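Local coordinates for putative L-alanine-DL-glutamate epimerase (Burkholderia xenovorans, PDB 3GO2), which binds magnesium and probably acts as a racemase or epimerase of the mandelate racemase/muconate lactonizing enzyme family, at residues 34-39 against 323-328; 166-171 against 192-197; 284-289 against 311-316; 116-121 against 366-371. All blocks are in the same frame, centred on the assembly; numbering follows the deposited sequence.

Interaction 1. Residues 34-39 against 323-328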
# COMPACT_ATOMS: atom_id res chain seq x y z
N TRP A 34 -24.96 37.41 14.09
CA TRP A 34 -23.80 37.99 13.44
C TRP A 34 -22.68 36.98 13.25
O TRP A 34 -22.48 36.07 14.08
CB TRP A 34 -23.19 39.07 14.33
CG TRP A 34 -23.99 40.34 14.49
CD1 TRP A 34 -24.80 40.68 15.54
CD2 TRP A 34 -23.99 41.45 13.60
NE1 TRP A 34 -25.31 41.94 15.35
CE2 TRP A 34 -24.83 42.43 14.16
CE3 TRP A 34 -23.38 41.71 12.37
CZ2 TRP A 34 -25.06 43.64 13.54
CZ3 TRP A 34 -23.61 42.92 11.76
CH2 TRP A 34 -24.44 43.87 12.35
N SER A 35 -21.97 37.13 12.14
CA SER A 35 -20.64 36.52 12.01
C SER A 35 -19.67 37.52 11.43
O SER A 35 -20.06 38.60 10.96
CB SER A 35 -20.72 35.27 11.11
OG SER A 35 -20.99 35.65 9.76
N GLU A 36 -18.40 37.15 11.46
CA GLU A 36 -17.35 37.95 10.83
C GLU A 36 -16.69 37.04 9.81
O GLU A 36 -16.60 35.85 10.04
CB GLU A 36 -16.37 38.50 11.86
CG GLU A 36 -15.24 39.33 11.24
CD GLU A 36 -14.28 39.91 12.26
OE1 GLU A 36 -14.60 39.89 13.45
OE2 GLU A 36 -13.18 40.39 11.85
N PHE A 37 -16.35 37.58 8.65
CA PHE A 37 -15.60 36.85 7.61
C PHE A 37 -14.52 37.76 7.00
O PHE A 37 -14.41 38.92 7.35
CB PHE A 37 -16.55 36.26 6.55
CG PHE A 37 -17.26 37.27 5.68
CD1 PHE A 37 -16.77 37.60 4.41
CD2 PHE A 37 -18.41 37.87 6.11
CE1 PHE A 37 -17.46 38.49 3.58
CE2 PHE A 37 -19.08 38.79 5.31
CZ PHE A 37 -18.59 39.11 4.05
N ASP A 38 -13.72 37.21 6.09
CA ASP A 38 -12.56 37.88 5.57
C ASP A 38 -12.43 37.65 4.07
O ASP A 38 -12.74 36.55 3.58
CB ASP A 38 -11.33 37.34 6.30
CG ASP A 38 -10.04 37.81 5.72
OD1 ASP A 38 -9.60 38.91 6.13
OD2 ASP A 38 -9.46 37.08 4.88
N GLU A 39 -11.98 38.68 3.36
CA GLU A 39 -11.62 38.55 1.94
C GLU A 39 -10.13 38.80 1.70
O GLU A 39 -9.60 38.43 0.64
CB GLU A 39 -12.42 39.50 1.08
CG GLU A 39 -13.89 39.15 1.01
CD GLU A 39 -14.67 39.99 0.05
OE1 GLU A 39 -14.09 40.92 -0.54
OE2 GLU A 39 -15.87 39.71 -0.12
N HIS A 323 -12.56 41.16 16.86
CA HIS A 323 -13.04 40.57 18.13
C HIS A 323 -14.13 39.55 17.93
O HIS A 323 -14.22 38.61 18.69
CB HIS A 323 -13.57 41.63 19.10
CG HIS A 323 -12.52 42.46 19.76
ND1 HIS A 323 -11.20 42.06 19.85
CD2 HIS A 323 -12.59 43.67 20.37
CE1 HIS A 323 -10.52 42.98 20.51
NE2 HIS A 323 -11.34 43.97 20.83
N LEU A 324 -15.02 39.75 16.96
CA LEU A 324 -16.09 38.76 16.77
C LEU A 324 -15.52 37.40 16.36
O LEU A 324 -15.97 36.36 16.86
CB LEU A 324 -17.15 39.26 15.80
CG LEU A 324 -18.28 38.29 15.47
CD1 LEU A 324 -18.93 37.73 16.74
CD2 LEU A 324 -19.34 38.96 14.60
N CYS A 325 -14.52 37.38 15.48
CA CYS A 325 -13.85 36.11 15.15
C CYS A 325 -13.25 35.47 16.39
O CYS A 325 -13.31 34.24 16.53
CB CYS A 325 -12.78 36.30 14.10
SG CYS A 325 -13.47 36.62 12.45
N THR A 326 -12.68 36.27 17.28
CA THR A 326 -12.11 35.71 18.51
C THR A 326 -13.19 35.06 19.35
O THR A 326 -12.99 33.95 19.89
CB THR A 326 -11.36 36.79 19.33
OG1 THR A 326 -10.25 37.26 18.58
CG2 THR A 326 -10.85 36.21 20.66
N MET A 327 -14.35 35.71 19.44
CA MET A 327 -15.45 35.16 20.25
C MET A 327 -16.06 33.92 19.57
O MET A 327 -16.42 32.96 20.23
CB MET A 327 -16.48 36.23 20.57
CG MET A 327 -15.93 37.37 21.39
SD MET A 327 -15.16 36.89 22.99
CE MET A 327 -15.72 38.30 24.02
N ILE A 328 -16.11 33.91 18.25
CA ILE A 328 -16.57 32.71 17.53
C ILE A 328 -15.69 31.52 17.90
O ILE A 328 -16.16 30.44 18.31
CB ILE A 328 -16.59 32.97 16.01
CG1 ILE A 328 -17.71 33.94 15.68
CG2 ILE A 328 -16.83 31.68 15.18
CD1 ILE A 328 -17.66 34.48 14.24

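Interaction 2. Residues 166-171 against 192-197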
# COMPACT_ATOMS: atom_id res chain seq x y z
N ILE A 166 8.62 34.76 8.77
CA ILE A 166 9.97 34.81 8.21
C ILE A 166 10.35 36.26 7.89
O ILE A 166 9.64 36.95 7.14
CB ILE A 166 10.11 33.98 6.92
CG1 ILE A 166 9.48 32.59 7.07
CG2 ILE A 166 11.62 33.86 6.51
CD1 ILE A 166 9.39 31.81 5.76
N PHE A 167 11.49 36.69 8.45
CA PHE A 167 11.97 38.06 8.31
C PHE A 167 13.43 38.13 7.91
O PHE A 167 14.26 37.39 8.42
CB PHE A 167 11.74 38.86 9.59
CG PHE A 167 10.32 39.13 9.84
CD1 PHE A 167 9.68 40.17 9.16
CD2 PHE A 167 9.57 38.30 10.65
CE1 PHE A 167 8.34 40.37 9.35
CE2 PHE A 167 8.22 38.53 10.82
CZ PHE A 167 7.63 39.56 10.17
N ILE A 168 13.68 39.08 6.99
CA ILE A 168 15.00 39.38 6.49
C ILE A 168 15.49 40.68 7.15
O ILE A 168 14.91 41.77 6.93
CB ILE A 168 15.00 39.58 4.98
CG1 ILE A 168 14.31 38.40 4.27
CG2 ILE A 168 16.46 39.85 4.47
CD1 ILE A 168 14.91 37.03 4.58
N HIS A 169 16.57 40.54 7.91
CA HIS A 169 17.13 41.61 8.75
C HIS A 169 18.40 42.23 8.18
O HIS A 169 18.71 43.39 8.47
CB HIS A 169 17.46 41.06 10.15
CG HIS A 169 16.27 40.85 11.03
ND1 HIS A 169 15.77 41.84 11.86
CD2 HIS A 169 15.47 39.77 11.21
CE1 HIS A 169 14.72 41.37 12.52
NE2 HIS A 169 14.52 40.12 12.14
N ASP A 170 19.13 41.49 7.36
CA ASP A 170 20.49 41.91 6.98
C ASP A 170 20.63 42.34 5.52
O ASP A 170 21.75 42.33 4.97
CB ASP A 170 21.51 40.82 7.33
CG ASP A 170 21.40 39.59 6.45
OD1 ASP A 170 20.53 39.55 5.54
OD2 ASP A 170 22.21 38.67 6.69
N ASP A 171 19.52 42.72 4.90
CA ASP A 171 19.53 43.19 3.53
C ASP A 171 18.61 44.39 3.41
O ASP A 171 17.55 44.34 2.80
CB ASP A 171 19.10 42.08 2.56
CG ASP A 171 19.19 42.52 1.12
OD1 ASP A 171 20.16 43.23 0.78
OD2 ASP A 171 18.27 42.20 0.34
N ASP A 192 17.49 29.79 0.52
CA ASP A 192 18.94 29.92 0.39
C ASP A 192 19.56 30.32 1.72
O ASP A 192 18.88 30.39 2.75
CB ASP A 192 19.31 30.91 -0.73
CG ASP A 192 18.78 32.32 -0.50
OD1 ASP A 192 18.26 32.65 0.59
OD2 ASP A 192 18.91 33.11 -1.46
N ARG A 193 20.87 30.53 1.70
CA ARG A 193 21.56 30.86 2.91
C ARG A 193 21.02 32.12 3.53
O ARG A 193 21.00 32.22 4.75
CB ARG A 193 23.06 31.04 2.68
CG ARG A 193 23.81 29.80 2.58
CD ARG A 193 25.29 30.17 2.49
NE ARG A 193 26.20 29.17 1.94
CZ ARG A 193 26.08 27.85 2.03
NH1 ARG A 193 25.03 27.26 2.60
NH2 ARG A 193 27.05 27.10 1.48
N LYS A 194 20.59 33.07 2.71
CA LYS A 194 20.06 34.32 3.23
C LYS A 194 18.82 34.09 4.08
O LYS A 194 18.69 34.64 5.18
CB LYS A 194 19.75 35.30 2.09
CG LYS A 194 19.31 36.68 2.57
CD LYS A 194 19.18 37.67 1.43
CE LYS A 194 17.72 37.84 0.99
NZ LYS A 194 17.54 39.05 0.15
N VAL A 195 17.90 33.28 3.58
CA VAL A 195 16.69 32.96 4.32
C VAL A 195 17.05 32.27 5.63
O VAL A 195 16.56 32.60 6.72
CB VAL A 195 15.71 32.11 3.48
CG1 VAL A 195 14.55 31.60 4.34
CG2 VAL A 195 15.19 32.93 2.28
N LEU A 196 17.95 31.29 5.53
CA LEU A 196 18.27 30.49 6.69
C LEU A 196 18.95 31.31 7.79
O LEU A 196 18.57 31.23 8.95
CB LEU A 196 19.11 29.28 6.30
CG LEU A 196 18.45 28.26 5.37
CD1 LEU A 196 19.48 27.25 4.92
CD2 LEU A 196 17.28 27.57 6.07
N ARG A 197 19.95 32.12 7.43
CA ARG A 197 20.65 32.89 8.47
C ARG A 197 19.77 33.98 9.09
O ARG A 197 19.91 34.29 10.28
CB ARG A 197 21.93 33.50 7.92
CG ARG A 197 21.76 34.59 6.97
CD ARG A 197 23.12 35.19 6.58
NE ARG A 197 22.88 36.28 5.65
CZ ARG A 197 23.09 36.25 4.34
NH1 ARG A 197 23.62 35.19 3.74
NH2 ARG A 197 22.78 37.32 3.63

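Interaction 3. Residues 284-289 against 311-316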
# COMPACT_ATOMS: atom_id res chain seq x y z
N ASN A 284 -0.25 10.78 7.79
CA ASN A 284 0.53 11.13 8.99
C ASN A 284 1.26 12.44 8.78
O ASN A 284 2.41 12.61 9.23
CB ASN A 284 1.56 10.05 9.36
CG ASN A 284 0.92 8.79 9.78
OD1 ASN A 284 0.06 8.79 10.65
ND2 ASN A 284 1.37 7.67 9.21
N ALA A 285 0.62 13.40 8.12
CA ALA A 285 1.31 14.62 7.73
C ALA A 285 1.42 15.65 8.86
O ALA A 285 2.24 16.57 8.74
CB ALA A 285 0.60 15.28 6.50
N VAL A 286 0.61 15.55 9.92
CA VAL A 286 0.60 16.62 10.95
C VAL A 286 0.64 16.14 12.40
O VAL A 286 0.07 15.10 12.76
CB VAL A 286 -0.60 17.58 10.80
CG1 VAL A 286 -0.58 18.28 9.42
CG2 VAL A 286 -1.90 16.87 11.05
N ASP A 287 1.34 16.91 13.23
CA ASP A 287 1.14 16.81 14.67
C ASP A 287 -0.16 17.50 15.11
O ASP A 287 -0.91 16.97 15.95
CB ASP A 287 2.32 17.41 15.42
CG ASP A 287 3.58 16.60 15.25
OD1 ASP A 287 3.81 15.70 16.08
OD2 ASP A 287 4.32 16.81 14.27
N VAL A 288 -0.38 18.70 14.59
CA VAL A 288 -1.53 19.54 14.97
C VAL A 288 -2.28 19.99 13.74
O VAL A 288 -1.65 20.40 12.76
CB VAL A 288 -1.05 20.77 15.74
CG1 VAL A 288 -2.23 21.71 16.06
CG2 VAL A 288 -0.33 20.32 17.04
N ALA A 289 -3.61 19.91 13.78
CA ALA A 289 -4.44 20.40 12.69
C ALA A 289 -5.04 21.75 13.04
O ALA A 289 -5.75 21.87 14.05
CB ALA A 289 -5.51 19.38 12.31
N HIS A 311 -8.07 10.30 15.14
CA HIS A 311 -6.67 10.16 14.73
C HIS A 311 -5.70 10.60 15.84
O HIS A 311 -4.50 10.65 15.62
CB HIS A 311 -6.39 11.01 13.48
CG HIS A 311 -6.90 10.42 12.20
ND1 HIS A 311 -6.13 9.58 11.42
CD2 HIS A 311 -8.07 10.59 11.53
CE1 HIS A 311 -6.81 9.25 10.33
NE2 HIS A 311 -7.99 9.85 10.37
N ASP A 312 -6.22 10.90 17.03
CA ASP A 312 -5.44 11.44 18.16
C ASP A 312 -4.61 12.65 17.74
O ASP A 312 -3.44 12.78 18.11
CB ASP A 312 -4.57 10.36 18.83
CG ASP A 312 -5.37 9.38 19.68
OD1 ASP A 312 -6.43 9.74 20.23
OD2 ASP A 312 -4.92 8.22 19.78
N ILE A 313 -5.25 13.56 16.99
CA ILE A 313 -4.68 14.83 16.61
C ILE A 313 -5.46 15.94 17.30
O ILE A 313 -6.68 15.96 17.23
CB ILE A 313 -4.78 15.02 15.07
CG1 ILE A 313 -3.94 13.97 14.35
CG2 ILE A 313 -4.37 16.44 14.65
CD1 ILE A 313 -4.16 13.93 12.84
N ASN A 314 -4.76 16.84 17.98
CA ASN A 314 -5.39 18.00 18.58
C ASN A 314 -5.44 19.13 17.57
O ASN A 314 -4.62 19.20 16.62
CB ASN A 314 -4.62 18.43 19.85
CG ASN A 314 -4.86 17.49 21.01
OD1 ASN A 314 -5.68 16.59 20.91
ND2 ASN A 314 -4.11 17.67 22.10
N VAL A 315 -6.42 20.02 17.76
CA VAL A 315 -6.71 21.08 16.78
C VAL A 315 -6.52 22.45 17.39
O VAL A 315 -6.59 22.61 18.62
CB VAL A 315 -8.15 20.95 16.23
CG1 VAL A 315 -8.35 19.60 15.59
CG2 VAL A 315 -9.19 21.17 17.34
N ALA A 316 -6.26 23.44 16.55
CA ALA A 316 -6.13 24.82 17.00
C ALA A 316 -6.91 25.71 16.04
O ALA A 316 -6.75 25.60 14.84
CB ALA A 316 -4.67 25.26 17.04
O HOH W 1 -1.03 14.18 17.91
O HOH W 2 -1.76 16.81 18.43

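Interaction 4. Residues 116-121 against 366-371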
# COMPACT_ATOMS: atom_id res chain seq x y z
N ARG A 116 -14.35 23.46 29.23
CA ARG A 116 -13.39 24.31 29.96
C ARG A 116 -13.91 25.75 29.95
O ARG A 116 -14.70 26.11 29.05
CB ARG A 116 -11.98 24.21 29.35
CG ARG A 116 -11.93 24.62 27.87
CD ARG A 116 -10.53 24.46 27.25
NE ARG A 116 -10.13 23.07 27.13
CZ ARG A 116 -10.45 22.27 26.12
NH1 ARG A 116 -11.23 22.72 25.13
NH2 ARG A 116 -10.01 21.01 26.10
N ASP A 117 -13.44 26.55 30.93
CA ASP A 117 -13.86 27.93 31.19
C ASP A 117 -12.91 28.96 30.62
O ASP A 117 -13.26 30.12 30.50
CB ASP A 117 -13.90 28.20 32.73
CG ASP A 117 -15.00 27.45 33.43
OD1 ASP A 117 -15.86 26.83 32.75
OD2 ASP A 117 -15.01 27.49 34.67
N ARG A 118 -11.69 28.53 30.37
CA ARG A 118 -10.62 29.40 29.91
C ARG A 118 -9.81 28.64 28.88
O ARG A 118 -9.72 27.40 28.96
CB ARG A 118 -9.73 29.79 31.09
CG ARG A 118 -10.51 30.52 32.18
CD ARG A 118 -9.61 31.26 33.10
NE ARG A 118 -10.41 32.01 34.07
CZ ARG A 118 -9.91 32.90 34.92
NH1 ARG A 118 -8.61 33.18 34.89
NH2 ARG A 118 -10.72 33.54 35.77
N VAL A 119 -9.20 29.36 27.95
CA VAL A 119 -8.49 28.75 26.83
C VAL A 119 -7.08 29.30 26.73
O VAL A 119 -6.90 30.50 26.57
CB VAL A 119 -9.26 29.07 25.49
CG1 VAL A 119 -8.51 28.52 24.30
CG2 VAL A 119 -10.70 28.51 25.54
N PRO A 120 -6.06 28.44 26.81
CA PRO A 120 -4.72 28.99 26.61
C PRO A 120 -4.56 29.49 25.18
O PRO A 120 -5.05 28.85 24.23
CB PRO A 120 -3.78 27.80 26.87
CG PRO A 120 -4.61 26.85 27.65
CD PRO A 120 -6.01 27.00 27.13
N VAL A 121 -3.91 30.64 25.06
CA VAL A 121 -3.65 31.23 23.77
C VAL A 121 -2.17 31.36 23.48
O VAL A 121 -1.31 31.18 24.35
CB VAL A 121 -4.36 32.61 23.58
CG1 VAL A 121 -5.85 32.45 23.70
CG2 VAL A 121 -3.82 33.66 24.56
N GLU A 366 -4.51 33.32 29.28
CA GLU A 366 -5.66 32.52 28.83
C GLU A 366 -6.81 33.43 28.48
O GLU A 366 -6.96 34.50 29.05
CB GLU A 366 -6.14 31.56 29.91
CG GLU A 366 -5.08 30.57 30.39
CD GLU A 366 -5.66 29.54 31.33
OE1 GLU A 366 -6.34 29.93 32.29
OE2 GLU A 366 -5.44 28.34 31.09
N LEU A 367 -7.61 33.01 27.50
CA LEU A 367 -8.82 33.72 27.15
C LEU A 367 -9.97 33.24 28.02
O LEU A 367 -10.18 32.03 28.17
CB LEU A 367 -9.18 33.48 25.67
CG LEU A 367 -10.50 34.01 25.10
CD1 LEU A 367 -10.61 35.54 25.14
CD2 LEU A 367 -10.68 33.50 23.64
N ILE A 368 -10.73 34.18 28.58
CA ILE A 368 -11.90 33.85 29.39
C ILE A 368 -13.05 33.64 28.43
O ILE A 368 -13.28 34.47 27.55
CB ILE A 368 -12.25 35.02 30.34
CG1 ILE A 368 -11.09 35.30 31.28
CG2 ILE A 368 -13.57 34.75 31.07
CD1 ILE A 368 -10.73 34.19 32.12
N ILE A 369 -13.76 32.53 28.56
CA ILE A 369 -14.90 32.24 27.67
C ILE A 369 -16.13 32.93 28.24
O ILE A 369 -16.50 32.67 29.38
CB ILE A 369 -15.15 30.73 27.60
CG1 ILE A 369 -13.89 30.02 27.13
CG2 ILE A 369 -16.38 30.40 26.67
CD1 ILE A 369 -13.26 30.60 25.91
N PRO A 370 -16.74 33.83 27.46
CA PRO A 370 -17.90 34.57 27.94
C PRO A 370 -19.13 33.68 28.06
O PRO A 370 -19.13 32.56 27.52
CB PRO A 370 -18.11 35.64 26.86
CG PRO A 370 -17.51 35.04 25.61
CD PRO A 370 -16.36 34.19 26.08
N ASP A 371 -20.16 34.17 28.75
CA ASP A 371 -21.40 33.43 28.94
C ASP A 371 -22.66 34.21 28.58
O ASP A 371 -23.72 34.00 29.18
CB ASP A 371 -21.48 32.88 30.37
CG ASP A 371 -21.55 33.96 31.41
OD1 ASP A 371 -21.58 35.16 31.05
OD2 ASP A 371 -21.56 33.59 32.62
O HOH W 3 -6.26 32.12 33.52

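Interaction 1. Residues 34-39 against 323-328
Glu36, on the edge strand 32-37 of the three-stranded antiparallel sheet, meets Leu324 and Cys325 in the first turn of helix 323-335. The contact joins the N-terminal capping domain of the enolase superfamily to the C-terminal barrel domain. The two segments cross steeply, their axes 110° apart, and all the touching residues are buried. Glu36 can be followed outward atom by atom. Its CB lies 3.5 Å from Cys325 SG and also faces Leu324 CD2. With CG anti to the backbone N (chi1 179°) and the chain extended beyond it, CG and CD both lie close to the same sulfur, Cys325 SG being 3.4 Å from Glu36 CD; a small, polarisable thiol suits a place beside a carboxylate stem. Leu324 slides past in the opposite direction, and its CB approaches OE1. At the tip the carboxylate divides its work: Glu36 OE2 accepts from Gly322 N, just before the helix, while Glu36 OE1 accepts from Cys325 N at 3.2 Å. The burial of an acid is consistent with both oxygens accepting backbone N-H groups at a helix start, whose dipole would probably favour negative charge. Further back, Leu324 CD2 fits against the strand backbone, 3.5 Å from Ser35 C, and touches Trp34 CB at 3.9 Å, although the indole itself leads away. Ile328 CD1 lies 3.9 Å from Glu36 N, a buried backbone nitrogen for which the model offers no acceptor. Cys325 N reaches OE1 from above the carboxylate plane, 50° out of it.

Interaction 2. Residues 166-171 against 192-197
Ile168 and Val195 mark the closest backbone approach, their CA atoms 7.0 Å apart where the end of strand 161-168 faces the first turn of helix 193-210. The inner part is apolar: Ile166 CG2 meets Val195 CG1 at 4.3 Å, and Ile168 CD1 lies near Val195 CA while Ile168 CG2 lies against Lys194 CE. Branched aliphatic residues suit this buried layer between strand and helix. Helix 193-210 leads on to strand 215-219, which pairs in parallel with 161-168, so the contact belongs to a beta-alpha-beta crossover of the barrel. Asp192 is the N-cap of that helix, its OD1 accepting from Val195 N at 3.1 Å. Toward solvent, charged residues replace the aliphatic ones. Asp170 and Arg197 form a salt bridge in which Asp170 OD2 uses its syn lone pair to take Arg197 NE at 2.7 Å, a nearly straight bond (170°) close to the guanidinium plane; a weak bond from NH2 reaches the same oxygen. Asp170 OD1 is held separately by Asn198 ND2, which should limit rotation of the carboxylate. Lys194 CA lies 3.7 Å above the centre of the Arg197 guanidinium. Lys194 is bent at chi3 (100°), which sets CE near Ile168 CG2; beyond it, Lys194 NZ makes a weak salt bridge of 3.2 Å with Asp171 OD2, the two side chains crossing at about a right angle.

Interaction 3. Residues 284-289 against 311-316
Ala289 O is gripped twice by the neighbouring strand: Ala316 N donates a hydrogen bond to it at 3.0 Å, and the CA-H of Val315 makes a CH...O contact with it. In return Ala289 N donates to Asn314 O at 3.1 Å, in the carbonyl plane, so that one residue of strand 288-291 bonds to the residues before and after Val315. This is the usual parallel ladder. Toward the start of the strands the direct pairing gives way to water: one water accepts from Asn314 N at 3.0 Å and lies close to Asp287 O, and a second lies between Asp287 O and Asp312 O. The two parallel strands are neighbours in the barrel, joined through helix 298-310 as a beta-alpha-beta crossover. Asp312, with positive phi, is the C' residue of the Schellman motif that ends this helix. Ile313, which follows, packs against 286-289. Ile313 CG2, anti to the backbone N, reaches Asp287 O at 3.7 Å and Ala289 CB at 3.9 Å, while Ile313 CD1 meets Val286 CG2 at 4.1 Å, the two side chains crossing at about a right angle. Phe281 of helix 273-282 touches Val286, Ala289 and Ile313. The single methyl of Ala289 meets both Ile313 CG2 and Val315 CG1. Asn314 instead sends its amide to a neighbouring subunit, where ND2 donates to Asn190 OD1 and Ala188 O and OD1 accepts from Lys225 NZ, all three residues of that subunit.

Interaction 4. Residues 116-121 against 366-371
Val119 and Leu367 form the hydrogen-bonded pair at the middle of a short antiparallel ladder, Leu367 N donating to Val119 O at 2.8 Å and Val119 N to Leu367 O at 2.9 Å. A third bond, Ile369 N to Asp117 O at 3.1 Å, carries the pairing beyond the end of strand 366-368. The sheet has two unlike faces. The face of Val119 and Leu367 is packed with aliphatic groups: Val121 CG1 lies 4.0 Å from Leu367 CB, the side chains crossing at about a right angle, and Ile369, though past the strand, sends CD1 to Val119 CG2. The modelled separation of that last pair, 3.3 Å, is tighter than usual for two methyls and its exact value is doubtful. Valine, leucine and isoleucine suit a face covered by helix 323-335. The other face, with Arg118, Pro120, Glu366 and Ile368, is partly open to solvent. Here Arg118 and Ile368 lie side by side, pointing the same way; Ile368 CD1 is modelled over one guanidinium face, too close for its exact placement to be trusted. Arg118 crosses Glu366 at about a right angle, their flat groups 61° apart. These opposite charges make no direct contact, Arg118 NH1 and Glu366 OE1 being 4.7 Å apart; a water in the guanidinium plane accepts from Arg118 NH1 at 2.9 Å and links it to Glu366 OE1. The ladder is the centre of a mixed four-stranded sheet, order 342-344, 118-123, 366-368, 362-363, while helix 323-335 lies against Val119, Leu367 and Ile369 through Ala333, Thr326 and Ala330.

Helix 323-335, which supplies one side of interaction 1, also packs against interaction 4: Thr326 CG2 lies 4.0 Å from Leu367 CD2, and Met327 SD 4.0 Å from Pro370 CG, with centres about 17 Å apart. The helix thus touches strand 32-37 of the capping domain and the small sheet. Interactions 2 and 3 belong to the same barrel sheet but lie about 30 Å apart, centre to centre. The side chains of Ile166, Ala316 and Cys325 are about 11, 10 and 14 Å from a bound magnesium ion, and that of Ala316 about 8 Å from the side chain of metal-binding Glu245. The side chain of Val121 is about 10 Å from that of Lys163, which binds 2-oxoglutarate in another structure of this protein.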